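Local coordinates for protein phosphoribosylaminoimidazole carboxylase (Bombyx mori, PDB 4JA0) that probably catalyses two steps of de novo purine biosynthesis, joining an AIR carboxylase and a SAICAR synthetase in one bifunctional chain, at residues Ile59-Asn64 against Thr87-Lys92; Arg104-Gly109 against Arg217-Gly222; Thr125-Glu130 against Ala171-Phe176; Glu280-Ile285 against Ile327-Arg332; Ile349-Pro354 against Ala375-Pro380. All blocks are in the same frame, centred on the assembly; numbering follows the deposited sequence.

Contact 1: Ile59-Asn64 against Thr87-Lys92; sequences ISNQTN and TAFLSK
The side-chain amide of Asn61 lies against the backbone of Thr87-Phe89 and gives the one hydrogen bond between the two segments. Its ND2 donates to Ala88 O at 3.0 Å, a bent bond (142° at the hydrogen) that arrives from above the carbonyl plane. CG, anti to the backbone N (chi1 -162°), sits 3.4 Å from Thr87 C, while OD1 accepts a hydrogen bond from Lys39. The contact places helix 57-74 over the six-stranded antiparallel sheet that holds strands 36-43, 80-83 and 88-91; the axes of 59-64 and 88-91 approach to 8.8 Å. An alanine at Asn61 would probably leave Ala88 O without this donor and Lys39 without its amide acceptor. The two asparagine amides also touch the Phe89 ring. OD1 of Asn61 meets its edge in plane, 3.3 Å from CD2, the amide and ring turned only 20° apart. Asn64 ND2 approaches Phe89 CE2 obliquely at 3.2 Å, its OD1 being taken up by Ile211 N, and Phe80 stacks edge-to-face on the same ring.

Contact 2: Arg104-Gly109 against Arg217-Gly222; sequences RRLATG and RLWPSG. With SO4 (sulfate ion), chain J.
Leu106 and Trp219 make the apolar part of the contact: CD1 of the leucine rests 3.6 Å from CZ3 of the indole and reaches CE3 as well. Thr108 brings its OG1 to the indole edge, 4.1 Å from Trp219 CZ2; this hydroxyl is hydrogen-bonded to Glu120. The methyl of Thr108 turns instead to Arg217, with CG2 3.3 Å from NH1 and also touching CD, so the threonine meets the indole with OG1 and the guanidinium with CG2. Both segments belong to the SAICAR synthetase part, where the loop between strand 100-104 and helix 110-114 packs beside strand 216-220, which pairs with strand 188-200 in the seven-stranded antiparallel sheet. The polar contacts lie around the Arg104 and Arg217 guanidinium groups. A sulfate, probably from the crystallisation liquor, takes a hydrogen bond from Arg104 NH1 to its O2 (3.3 Å, 151° at the hydrogen) and another from Ser110 N. In Arg217, chi3 (-88°) bends the chain at NE; NH1 lies 3.5 Å from sulfate O4, while Asp192 holds NH1 in a salt bridge and Gln231 accepts from NH2. A leucine in place of Arg217 would probably leave Asp192 without its cationic mate. NH1 of Arg104 comes within 4.6 Å of NH1 of Arg217, a like-charge approach that the nearby anion and acidic residues would probably ease.

Contact 3: Thr125-Glu130 against Ala171-Phe176; sequences TPPKQE and ATILIF
Pro127, Gln129 and Ile173 form the centre of a helix-on-sheet packing in the SAICAR synthetase part, where helix 162-183 lies across strand 123-132. The contact is almost wholly apolar. The proline ring offers its CG to the CG2 branch of Ile173 at 4.0 Å, and CD follows close behind at 4.1 Å from the same methyl. In Ile173, chi1 (-60°) sets CG1 beside the backbone N, which leaves CG2 anti to that N. The CG1 branch covers Gln129, whose CB lies 3.9 Å from Ile173 CG1. Ile173 thus straddles two alternate residues of the strand, one branch on each; Pro127 and Gln129 both point toward the helix. Strand residues 127-130 run at 134° to helix residues 171-176, and the axes of these short segments come within 9.1 Å at their closest. One helical turn further on, Phe176 brings CD2 to 4.2 Å from Pro127 CG, so that the proline ring is shared between two side chains of the helix; the ring of Phe176 also touches Arg105. On the other flank Thr172 packs on Trp101 and Thr103 of the neighbouring strand 100-104, while its OG1 bonds back to Met168 O within the helix. Beyond the strand's other face, Lys128 forms a salt bridge with Glu146 of another subunit.

Contact 4: Glu280-Ile285 against Ile327-Arg332; sequences EHCQKI and IAVAGR. With SO4 (sulfate ion), chain G.
Val329 points toward helix 279-291 from the end of strand 323-329, which belongs to the parallel sheet of the AIR carboxylase part; the helix packs on this sheet. Its CB is 4.0 Å from Cys282 SG, and both methyls, branching towards the helix, touch the same sulfur. CG1, anti to the backbone N (chi1 180°), reaches the imidazole of His281 at CD2, 3.3 Å away, with NE2 further off. CG2 is the busier methyl: besides Cys282 SG it meets the His281 ring at its edge, in plane, and is 3.9 Å from Ile285 CD1. His281 NE2 makes a weak hydrogen bond to Cys351 O, a link to the loop just after strand 348-350. One turn along the helix, Ile285 and Ile327 lie alongside, pointing opposite ways, with Ile285 CG2 3.8 Å from Ile327 CD1 and Ile285 CD1 4.0 Å from Ile327 CG2. Segment 280-285 runs nearly antiparallel (157°) to strand residues 327-329. Past the strand, the chain carries Arg332 away from the helix to a sulfate, probably from the crystallisation liquor; the side chain also makes a cation-pi contact with Tyr379 of another subunit. Arg332 NE donates to sulfate O3 at 3.0 Å, nearly straight at 168°.

Contact 5: Ile349-Pro354 against Ala375-Pro380; sequences INCPPP and ATVIYP
Asn350 is the residue through which the two strand ends are joined: its N and O both bond to 375-380, flanking Thr376. Its N donates to Ala375 O at 2.8 Å, nearly straight (175°) and nearly along the C=O axis. Its O in turn accepts from Val377 N at 2.9 Å, so this residue is gripped twice by the parallel partner. These bonds support the parallel bridges Ile349-Ala375 and Asn350-Thr376, which set strand 375-376, the outermost of the parallel sheet within this chain, beside strand 348-350 in a beta-alpha-beta unit. Ala375 O is also approached by Ile349 CA in a CA-H...O contact of 3.4 Å. In the Asn350 amide, a bond from ND2 to Thr376 OG1 is weak and doubtful, while OD1 accepts a weak one from Asn334. Beyond the bridges, Pro352 has no backbone N-H to give, and its CD rests 3.4 Å from Val377 O. Cys351 SG, anti to the backbone N (chi1 -172°), lies 3.7 Å from Tyr379 O, which accepts from Ser382, and 4.1 Å from Val377 CG1. Thr376 also makes backbone hydrogen bonds to another subunit. The chemistry is consistent with a register set mainly by backbone bonds around Asn350, with packing holding the chains together past Cys351.

How the contacts relate
From the N terminus, contact 1 closes a short loop of 22 residues and joins helix 57-74 to the first antiparallel sheet. Contact 2 closes over 107 residues, and contact 3 nests inside that loop. The two touch, Arg104 meeting Lys128 and Glu130, and both reach the same seven-stranded sheet, to which contact 3 ties helix 162-183 and contact 2 the loop after strand 100-104. Contacts 4 and 5 follow in series in the AIR carboxylase part, closing loops of 41 and 20 residues; they share the parallel sheet through neighbouring strands 323-329 and 348-350, and contact 5 joins strands of one beta-alpha-beta unit. No contacts cross. Contacts 1 and 4 have centres about 45 Å apart.

Contact 1: Ile59-Asn64 against Thr87-Lys92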
# COMPACT_ATOMS: atom_id res chain seq x y z
N ILE A 59 -38.25 54.20 -14.73
CA ILE A 59 -37.85 53.02 -15.49
C ILE A 59 -36.44 52.59 -15.10
O ILE A 59 -36.19 51.41 -14.83
CB ILE A 59 -37.85 53.30 -17.01
CG1 ILE A 59 -39.21 53.80 -17.49
CG2 ILE A 59 -37.40 52.06 -17.78
CD1 ILE A 59 -40.31 52.76 -17.41
N SER A 60 -35.53 53.55 -15.06
CA SER A 60 -34.16 53.27 -14.68
C SER A 60 -34.04 52.73 -13.27
O SER A 60 -33.43 51.68 -13.07
CB SER A 60 -33.30 54.52 -14.82
OG SER A 60 -33.17 54.87 -16.19
N ASN A 61 -34.66 53.40 -12.31
CA ASN A 61 -34.55 53.02 -10.91
C ASN A 61 -35.00 51.57 -10.72
O ASN A 61 -34.34 50.77 -10.04
CB ASN A 61 -35.39 53.97 -10.03
CG ASN A 61 -35.00 53.92 -8.57
OD1 ASN A 61 -33.88 54.27 -8.21
ND2 ASN A 61 -35.92 53.51 -7.71
N GLN A 62 -36.10 51.21 -11.37
CA GLN A 62 -36.58 49.84 -11.26
C GLN A 62 -35.65 48.86 -11.98
O GLN A 62 -35.37 47.78 -11.46
CB GLN A 62 -38.01 49.70 -11.79
CG GLN A 62 -39.06 50.39 -10.95
CD GLN A 62 -40.43 50.22 -11.56
OE1 GLN A 62 -40.66 50.56 -12.72
NE2 GLN A 62 -41.36 49.70 -10.77
N THR A 63 -35.16 49.25 -13.15
CA THR A 63 -34.26 48.39 -13.90
C THR A 63 -33.06 48.11 -13.01
O THR A 63 -32.69 46.96 -12.75
CB THR A 63 -33.77 49.05 -15.20
OG1 THR A 63 -34.88 49.42 -16.03
CG2 THR A 63 -32.81 48.11 -15.95
N ASN A 64 -32.50 49.18 -12.49
CA ASN A 64 -31.34 49.11 -11.64
C ASN A 64 -31.50 48.25 -10.39
O ASN A 64 -30.68 47.39 -10.11
CB ASN A 64 -31.01 50.52 -11.20
CG ASN A 64 -29.64 50.63 -10.69
OD1 ASN A 64 -28.71 50.12 -11.30
ND2 ASN A 64 -29.50 51.23 -9.52
N THR A 87 -38.23 56.59 -7.98
CA THR A 87 -37.18 57.20 -8.79
C THR A 87 -35.83 57.23 -8.08
O THR A 87 -34.81 57.57 -8.69
CB THR A 87 -37.56 58.64 -9.14
OG1 THR A 87 -38.06 59.29 -7.95
CG2 THR A 87 -38.65 58.66 -10.21
N ALA A 88 -35.82 56.81 -6.82
CA ALA A 88 -34.60 56.87 -6.01
C ALA A 88 -34.30 55.58 -5.25
O ALA A 88 -35.18 54.74 -5.05
CB ALA A 88 -34.68 58.06 -5.04
N PHE A 89 -33.05 55.42 -4.84
CA PHE A 89 -32.67 54.30 -3.98
C PHE A 89 -31.59 54.63 -2.95
O PHE A 89 -30.83 55.58 -3.12
CB PHE A 89 -32.24 53.08 -4.81
CG PHE A 89 -30.93 53.25 -5.53
CD1 PHE A 89 -29.72 53.08 -4.86
CD2 PHE A 89 -30.90 53.55 -6.88
CE1 PHE A 89 -28.52 53.23 -5.52
CE2 PHE A 89 -29.71 53.70 -7.55
CZ PHE A 89 -28.51 53.53 -6.87
N LEU A 90 -31.51 53.79 -1.92
CA LEU A 90 -30.52 53.92 -0.87
C LEU A 90 -29.29 53.10 -1.15
O LEU A 90 -29.37 51.90 -1.46
CB LEU A 90 -31.11 53.50 0.47
CG LEU A 90 -32.17 54.51 0.88
CD1 LEU A 90 -33.08 53.99 1.98
CD2 LEU A 90 -31.45 55.79 1.29
N SER A 91 -28.15 53.75 -0.99
CA SER A 91 -26.86 53.19 -1.32
C SER A 91 -25.94 53.33 -0.13
O SER A 91 -26.02 54.31 0.62
CB SER A 91 -26.30 53.94 -2.54
OG SER A 91 -24.93 53.66 -2.77
N LYS A 92 -25.05 52.35 0.06
CA LYS A 92 -23.99 52.49 1.05
C LYS A 92 -23.01 53.55 0.54
O LYS A 92 -22.60 53.51 -0.62
CB LYS A 92 -23.31 51.13 1.29

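Contact 2: Arg104-Gly109 against Arg217-Gly222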
# COMPACT_ATOMS: atom_id res chain seq x y z
N ARG A 104 -17.08 43.29 -23.01
CA ARG A 104 -17.70 42.97 -24.30
C ARG A 104 -17.66 41.49 -24.57
O ARG A 104 -16.66 40.84 -24.29
CB ARG A 104 -16.93 43.64 -25.43
CG ARG A 104 -16.60 45.07 -25.15
CD ARG A 104 -15.78 45.64 -26.28
NE ARG A 104 -15.24 46.95 -25.92
CZ ARG A 104 -15.91 48.08 -26.09
NH1 ARG A 104 -17.14 48.08 -26.61
NH2 ARG A 104 -15.34 49.23 -25.73
N ARG A 105 -18.71 40.96 -25.17
CA ARG A 105 -18.70 39.58 -25.64
C ARG A 105 -18.48 39.58 -27.15
O ARG A 105 -17.82 38.70 -27.70
CB ARG A 105 -20.01 38.86 -25.25
CG ARG A 105 -20.21 37.48 -25.89
CD ARG A 105 -19.17 36.47 -25.44
NE ARG A 105 -19.44 35.94 -24.11
CZ ARG A 105 -18.60 35.16 -23.44
NH1 ARG A 105 -17.44 34.82 -23.98
NH2 ARG A 105 -18.91 34.71 -22.22
N LEU A 106 -19.00 40.62 -27.80
CA LEU A 106 -18.92 40.77 -29.25
C LEU A 106 -18.21 42.06 -29.56
O LEU A 106 -18.15 42.95 -28.72
CB LEU A 106 -20.32 40.89 -29.83
CG LEU A 106 -21.25 39.70 -29.90
CD1 LEU A 106 -22.54 40.13 -30.50
CD2 LEU A 106 -20.62 38.66 -30.79
N ALA A 107 -17.69 42.17 -30.78
CA ALA A 107 -17.16 43.45 -31.25
C ALA A 107 -18.29 44.32 -31.83
O ALA A 107 -18.96 43.95 -32.81
CB ALA A 107 -16.07 43.23 -32.28
N THR A 108 -18.51 45.48 -31.21
CA THR A 108 -19.47 46.44 -31.73
C THR A 108 -19.18 47.78 -31.10
O THR A 108 -18.33 47.88 -30.22
CB THR A 108 -20.92 46.04 -31.42
OG1 THR A 108 -21.82 46.77 -32.27
CG2 THR A 108 -21.24 46.34 -29.96
N GLY A 109 -19.89 48.82 -31.55
CA GLY A 109 -19.75 50.14 -30.97
C GLY A 109 -18.44 50.84 -31.29
O GLY A 109 -17.88 50.72 -32.38
N ARG A 217 -25.70 47.02 -23.70
CA ARG A 217 -26.13 46.86 -25.07
C ARG A 217 -26.87 45.52 -25.18
O ARG A 217 -26.29 44.46 -24.94
CB ARG A 217 -24.90 46.91 -25.98
CG ARG A 217 -25.18 47.12 -27.44
CD ARG A 217 -23.91 47.58 -28.13
NE ARG A 217 -23.75 49.03 -28.10
CZ ARG A 217 -22.58 49.67 -28.08
NH1 ARG A 217 -21.43 48.99 -28.05
NH2 ARG A 217 -22.55 50.99 -28.06
N LEU A 218 -28.16 45.57 -25.48
CA LEU A 218 -28.99 44.38 -25.43
C LEU A 218 -29.55 43.99 -26.78
O LEU A 218 -30.24 44.78 -27.40
CB LEU A 218 -30.18 44.61 -24.49
CG LEU A 218 -30.24 43.75 -23.23
CD1 LEU A 218 -31.53 44.00 -22.47
CD2 LEU A 218 -30.16 42.30 -23.63
N TRP A 219 -29.31 42.75 -27.22
CA TRP A 219 -29.95 42.29 -28.45
C TRP A 219 -30.90 41.11 -28.22
O TRP A 219 -30.48 40.02 -27.83
CB TRP A 219 -28.89 41.90 -29.48
CG TRP A 219 -27.96 43.01 -29.88
CD1 TRP A 219 -28.05 44.33 -29.53
CD2 TRP A 219 -26.80 42.90 -30.71
NE1 TRP A 219 -27.02 45.04 -30.09
CE2 TRP A 219 -26.24 44.19 -30.82
CE3 TRP A 219 -26.18 41.83 -31.37
CZ2 TRP A 219 -25.07 44.44 -31.56
CZ3 TRP A 219 -25.04 42.08 -32.11
CH2 TRP A 219 -24.50 43.37 -32.20
N PRO A 220 -32.19 41.30 -28.53
CA PRO A 220 -33.10 40.16 -28.52
C PRO A 220 -32.80 39.24 -29.69
O PRO A 220 -32.53 39.74 -30.80
CB PRO A 220 -34.48 40.81 -28.71
CG PRO A 220 -34.31 42.19 -28.15
CD PRO A 220 -32.90 42.59 -28.52
N SER A 221 -32.80 37.94 -29.43
CA SER A 221 -32.52 36.92 -30.44
C SER A 221 -31.13 37.08 -31.04
O SER A 221 -30.85 36.52 -32.10
CB SER A 221 -33.58 36.91 -31.56
OG SER A 221 -34.84 36.46 -31.07
N GLY A 222 -30.28 37.85 -30.36
CA GLY A 222 -28.94 38.11 -30.84
C GLY A 222 -28.99 38.93 -32.11
O GLY A 222 -27.99 39.02 -32.85
S SO4 J . -18.59 51.70 -26.88
O1 SO4 J . -19.40 52.77 -27.47
O2 SO4 J . -18.13 50.87 -27.99
O3 SO4 J . -17.46 52.26 -26.15
O4 SO4 J . -19.39 50.87 -25.96

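Contact 3: Thr125-Glu130 against Ala171-Phe176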
# COMPACT_ATOMS: atom_id res chain seq x y z
N THR A 125 -13.61 35.65 -26.32
CA THR A 125 -13.59 34.53 -25.43
C THR A 125 -12.22 34.41 -24.77
O THR A 125 -11.25 34.02 -25.42
CB THR A 125 -13.91 33.24 -26.19
OG1 THR A 125 -15.26 33.24 -26.67
CG2 THR A 125 -13.79 32.20 -25.25
N PRO A 126 -12.12 34.75 -23.47
CA PRO A 126 -13.16 35.19 -22.55
C PRO A 126 -13.59 36.63 -22.87
O PRO A 126 -13.01 37.24 -23.77
CB PRO A 126 -12.45 35.11 -21.19
CG PRO A 126 -11.09 35.35 -21.48
CD PRO A 126 -10.81 34.73 -22.81
N PRO A 127 -14.62 37.14 -22.18
CA PRO A 127 -15.06 38.49 -22.52
C PRO A 127 -13.92 39.49 -22.39
O PRO A 127 -13.15 39.44 -21.43
CB PRO A 127 -16.13 38.79 -21.46
CG PRO A 127 -16.61 37.47 -21.03
CD PRO A 127 -15.42 36.57 -21.08
N LYS A 128 -13.85 40.38 -23.38
CA LYS A 128 -12.89 41.47 -23.40
C LYS A 128 -13.25 42.42 -22.27
O LYS A 128 -14.44 42.73 -22.07
CB LYS A 128 -13.00 42.22 -24.72
CG LYS A 128 -11.84 43.15 -25.06
CD LYS A 128 -10.74 42.41 -25.77
CE LYS A 128 -9.58 43.32 -26.07
NZ LYS A 128 -8.52 42.58 -26.79
N GLN A 129 -12.25 42.89 -21.54
CA GLN A 129 -12.52 43.86 -20.49
C GLN A 129 -11.56 45.04 -20.58
O GLN A 129 -10.34 44.86 -20.60
CB GLN A 129 -12.59 43.15 -19.11
CG GLN A 129 -11.78 43.71 -17.96
CD GLN A 129 -12.16 45.11 -17.51
OE1 GLN A 129 -13.02 45.77 -18.09
NE2 GLN A 129 -11.51 45.57 -16.47
N GLU A 130 -12.13 46.24 -20.70
CA GLU A 130 -11.37 47.48 -20.91
C GLU A 130 -11.70 48.55 -19.88
O GLU A 130 -12.75 48.53 -19.24
CB GLU A 130 -11.64 48.03 -22.31
CG GLU A 130 -11.27 47.04 -23.37
CD GLU A 130 -11.63 47.46 -24.77
OE1 GLU A 130 -12.73 48.03 -24.97
OE2 GLU A 130 -10.80 47.20 -25.67
N ALA A 171 -14.02 41.00 -11.22
CA ALA A 171 -15.41 41.25 -10.84
C ALA A 171 -16.26 41.72 -12.01
O ALA A 171 -17.40 41.29 -12.16
CB ALA A 171 -15.47 42.28 -9.72
N THR A 172 -15.69 42.58 -12.84
CA THR A 172 -16.41 43.12 -13.97
C THR A 172 -16.77 42.00 -14.95
O THR A 172 -17.91 41.90 -15.40
CB THR A 172 -15.60 44.23 -14.69
OG1 THR A 172 -15.23 45.25 -13.76
CG2 THR A 172 -16.38 44.87 -15.84
N ILE A 173 -15.81 41.14 -15.25
CA ILE A 173 -16.08 40.03 -16.15
C ILE A 173 -17.16 39.14 -15.56
O ILE A 173 -18.06 38.70 -16.27
CB ILE A 173 -14.83 39.19 -16.41
CG1 ILE A 173 -13.76 40.07 -17.05
CG2 ILE A 173 -15.17 38.01 -17.29
CD1 ILE A 173 -12.42 39.38 -17.20
N LEU A 174 -17.09 38.91 -14.25
CA LEU A 174 -18.04 38.04 -13.55
C LEU A 174 -19.48 38.54 -13.59
O LEU A 174 -20.40 37.78 -13.87
CB LEU A 174 -17.59 37.86 -12.10
CG LEU A 174 -18.38 36.90 -11.22
CD1 LEU A 174 -18.63 35.64 -12.00
CD2 LEU A 174 -17.57 36.57 -10.00
N ILE A 175 -19.65 39.84 -13.35
CA ILE A 175 -20.96 40.49 -13.37
C ILE A 175 -21.57 40.44 -14.76
O ILE A 175 -22.77 40.20 -14.92
CB ILE A 175 -20.84 41.95 -12.90
CG1 ILE A 175 -20.62 41.99 -11.40
CG2 ILE A 175 -22.06 42.78 -13.31
CD1 ILE A 175 -20.08 43.31 -10.92
N PHE A 176 -20.73 40.67 -15.76
CA PHE A 176 -21.14 40.49 -17.13
C PHE A 176 -21.60 39.03 -17.37
O PHE A 176 -22.66 38.80 -17.95
CB PHE A 176 -20.01 40.81 -18.08
CG PHE A 176 -20.37 40.60 -19.51
CD1 PHE A 176 -20.93 41.62 -20.25
CD2 PHE A 176 -20.24 39.34 -20.10
CE1 PHE A 176 -21.30 41.39 -21.57
CE2 PHE A 176 -20.61 39.11 -21.40
CZ PHE A 176 -21.13 40.13 -22.14

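Contact 4: Glu280-Ile285 against Ile327-Arg332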
# COMPACT_ATOMS: atom_id res chain seq x y z
N GLU A 280 -22.78 14.32 11.43
CA GLU A 280 -21.98 15.53 11.36
C GLU A 280 -21.37 15.69 9.96
O GLU A 280 -21.34 16.81 9.41
CB GLU A 280 -20.87 15.47 12.41
CG GLU A 280 -21.29 15.89 13.82
CD GLU A 280 -20.11 16.45 14.61
OE1 GLU A 280 -18.96 16.38 14.11
OE2 GLU A 280 -20.33 16.95 15.74
N HIS A 281 -20.92 14.58 9.37
CA HIS A 281 -20.34 14.61 8.03
C HIS A 281 -21.38 15.11 7.04
O HIS A 281 -21.10 15.97 6.22
CB HIS A 281 -19.86 13.21 7.62
CG HIS A 281 -19.39 13.12 6.20
ND1 HIS A 281 -18.15 13.56 5.79
CD2 HIS A 281 -20.00 12.64 5.09
CE1 HIS A 281 -18.01 13.35 4.49
NE2 HIS A 281 -19.12 12.79 4.04
N CYS A 282 -22.60 14.59 7.13
CA CYS A 282 -23.68 14.97 6.23
C CYS A 282 -24.13 16.41 6.42
O CYS A 282 -24.48 17.10 5.45
CB CYS A 282 -24.88 14.03 6.44
SG CYS A 282 -24.52 12.33 5.98
N GLN A 283 -24.12 16.86 7.67
CA GLN A 283 -24.45 18.23 7.99
C GLN A 283 -23.41 19.20 7.41
O GLN A 283 -23.76 20.29 6.99
CB GLN A 283 -24.61 18.39 9.50
CG GLN A 283 -25.91 17.80 10.02
CD GLN A 283 -26.03 17.82 11.54
OE1 GLN A 283 -27.14 17.78 12.09
NE2 GLN A 283 -24.89 17.88 12.23
N LYS A 284 -22.14 18.77 7.33
CA LYS A 284 -21.13 19.56 6.65
C LYS A 284 -21.40 19.67 5.15
O LYS A 284 -21.08 20.71 4.54
CB LYS A 284 -19.72 18.98 6.85
CG LYS A 284 -19.10 19.28 8.18
CD LYS A 284 -17.64 18.82 8.19
CE LYS A 284 -16.98 19.07 9.53
NZ LYS A 284 -15.48 18.97 9.46
N ILE A 285 -21.93 18.61 4.56
CA ILE A 285 -22.33 18.66 3.16
C ILE A 285 -23.51 19.58 3.05
O ILE A 285 -23.52 20.49 2.22
CB ILE A 285 -22.74 17.29 2.61
CG1 ILE A 285 -21.59 16.29 2.75
CG2 ILE A 285 -23.17 17.42 1.14
CD1 ILE A 285 -21.89 14.93 2.25
N ILE A 327 -26.46 12.09 -3.00
CA ILE A 327 -25.14 11.96 -2.41
C ILE A 327 -25.13 10.77 -1.47
O ILE A 327 -25.97 10.68 -0.57
CB ILE A 327 -24.71 13.24 -1.68
CG1 ILE A 327 -24.52 14.37 -2.71
CG2 ILE A 327 -23.44 13.00 -0.84
CD1 ILE A 327 -24.31 15.73 -2.11
N ALA A 328 -24.19 9.84 -1.72
CA ALA A 328 -24.08 8.61 -0.92
C ALA A 328 -22.94 8.66 0.08
O ALA A 328 -21.76 8.68 -0.31
CB ALA A 328 -23.94 7.39 -1.82
N VAL A 329 -23.31 8.62 1.35
CA VAL A 329 -22.37 8.63 2.47
C VAL A 329 -22.38 7.31 3.24
O VAL A 329 -23.27 7.05 4.04
CB VAL A 329 -22.67 9.80 3.43
CG1 VAL A 329 -21.69 9.81 4.59
CG2 VAL A 329 -22.63 11.11 2.69
N ALA A 330 -21.37 6.48 3.01
CA ALA A 330 -21.31 5.19 3.69
C ALA A 330 -19.87 4.85 4.08
O ALA A 330 -18.99 4.76 3.22
CB ALA A 330 -21.90 4.09 2.81
N GLY A 331 -19.63 4.69 5.37
CA GLY A 331 -18.33 4.27 5.85
C GLY A 331 -18.04 2.81 5.49
O GLY A 331 -18.90 2.13 4.92
N ARG A 332 -16.83 2.35 5.80
CA ARG A 332 -16.40 1.00 5.47
C ARG A 332 -16.65 0.67 4.00
O ARG A 332 -16.54 1.54 3.13
CB ARG A 332 -17.06 -0.03 6.38
CG ARG A 332 -16.67 0.06 7.87
CD ARG A 332 -17.42 -0.97 8.69
NE ARG A 332 -17.14 -0.91 10.13
CZ ARG A 332 -17.54 -1.83 11.00
NH1 ARG A 332 -18.26 -2.88 10.59
NH2 ARG A 332 -17.23 -1.70 12.29
S SO4 G . -14.62 1.30 11.78
O1 SO4 G . -13.66 2.39 11.61
O2 SO4 G . -14.84 1.04 13.20
O3 SO4 G . -15.90 1.64 11.16
O4 SO4 G . -14.03 0.12 11.13

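Contact 5: Ile349-Pro354 against Ala375-Pro380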
# COMPACT_ATOMS: atom_id res chain seq x y z
N ILE A 349 -23.36 10.74 -6.34
CA ILE A 349 -22.00 11.06 -5.89
C ILE A 349 -21.70 10.41 -4.55
O ILE A 349 -22.51 10.51 -3.61
CB ILE A 349 -21.78 12.60 -5.75
CG1 ILE A 349 -22.24 13.32 -7.02
CG2 ILE A 349 -20.31 12.92 -5.47
CD1 ILE A 349 -22.34 14.81 -6.85
N ASN A 350 -20.55 9.74 -4.48
CA ASN A 350 -20.06 9.11 -3.25
C ASN A 350 -19.16 10.00 -2.42
O ASN A 350 -18.06 10.37 -2.87
CB ASN A 350 -19.26 7.87 -3.59
CG ASN A 350 -20.09 6.81 -4.20
OD1 ASN A 350 -21.20 6.55 -3.75
ND2 ASN A 350 -19.55 6.15 -5.23
N CYS A 351 -19.56 10.26 -1.18
CA CYS A 351 -18.72 11.01 -0.27
C CYS A 351 -18.53 10.25 1.03
O CYS A 351 -19.25 10.45 2.00
CB CYS A 351 -19.32 12.41 -0.03
SG CYS A 351 -18.25 13.52 0.92
N PRO A 352 -17.55 9.35 1.05
CA PRO A 352 -17.28 8.62 2.29
C PRO A 352 -16.88 9.60 3.37
O PRO A 352 -16.30 10.64 3.06
CB PRO A 352 -16.10 7.73 1.92
CG PRO A 352 -16.17 7.61 0.43
CD PRO A 352 -16.67 8.93 -0.05
N PRO A 353 -17.25 9.31 4.61
CA PRO A 353 -16.85 10.14 5.75
C PRO A 353 -15.38 9.91 6.03
O PRO A 353 -14.84 8.91 5.55
CB PRO A 353 -17.74 9.64 6.90
CG PRO A 353 -18.17 8.25 6.49
CD PRO A 353 -18.18 8.23 4.99
N PRO A 354 -14.73 10.82 6.78
CA PRO A 354 -13.31 10.70 7.10
C PRO A 354 -13.04 9.50 8.02
O PRO A 354 -13.85 9.17 8.89
CB PRO A 354 -13.02 11.98 7.86
CG PRO A 354 -14.14 12.85 7.62
CD PRO A 354 -15.32 12.00 7.43
N ALA A 375 -19.95 8.48 -9.27
CA ALA A 375 -18.69 9.27 -9.20
C ALA A 375 -18.28 9.44 -7.74
O ALA A 375 -19.13 9.45 -6.84
CB ALA A 375 -18.84 10.65 -9.88
N THR A 376 -16.99 9.63 -7.50
CA THR A 376 -16.46 9.65 -6.14
C THR A 376 -15.69 10.95 -5.84
O THR A 376 -14.93 11.51 -6.67
CB THR A 376 -15.59 8.41 -5.87
OG1 THR A 376 -16.38 7.22 -6.05
CG2 THR A 376 -15.02 8.43 -4.46
N VAL A 377 -15.95 11.43 -4.62
CA VAL A 377 -15.41 12.67 -4.10
C VAL A 377 -14.97 12.33 -2.66
O VAL A 377 -15.47 11.36 -2.08
CB VAL A 377 -16.52 13.74 -4.14
CG1 VAL A 377 -16.70 14.42 -2.79
CG2 VAL A 377 -16.29 14.75 -5.24
N ILE A 378 -14.04 13.08 -2.09
CA ILE A 378 -13.46 12.68 -0.80
C ILE A 378 -13.69 13.66 0.38
O ILE A 378 -13.54 13.28 1.56
CB ILE A 378 -11.97 12.35 -1.01
CG1 ILE A 378 -11.78 10.84 -0.99
CG2 ILE A 378 -11.05 13.04 -0.00
CD1 ILE A 378 -10.30 10.50 -1.11
N TYR A 379 -14.07 14.90 0.07
CA TYR A 379 -14.36 15.90 1.09
C TYR A 379 -15.81 16.38 1.00
O TYR A 379 -16.36 16.49 -0.10
CB TYR A 379 -13.41 17.09 0.97
CG TYR A 379 -11.97 16.69 0.90
CD1 TYR A 379 -11.29 16.28 2.05
CD2 TYR A 379 -11.28 16.69 -0.31
CE1 TYR A 379 -9.96 15.89 2.00
CE2 TYR A 379 -9.95 16.30 -0.37
CZ TYR A 379 -9.30 15.90 0.78
OH TYR A 379 -7.98 15.51 0.75
N PRO A 380 -16.43 16.65 2.16
CA PRO A 380 -17.84 17.08 2.19
C PRO A 380 -18.10 18.37 1.42
O PRO A 380 -19.10 18.43 0.68
CB PRO A 380 -18.11 17.30 3.69
CG PRO A 380 -16.78 17.43 4.31
CD PRO A 380 -15.87 16.56 3.51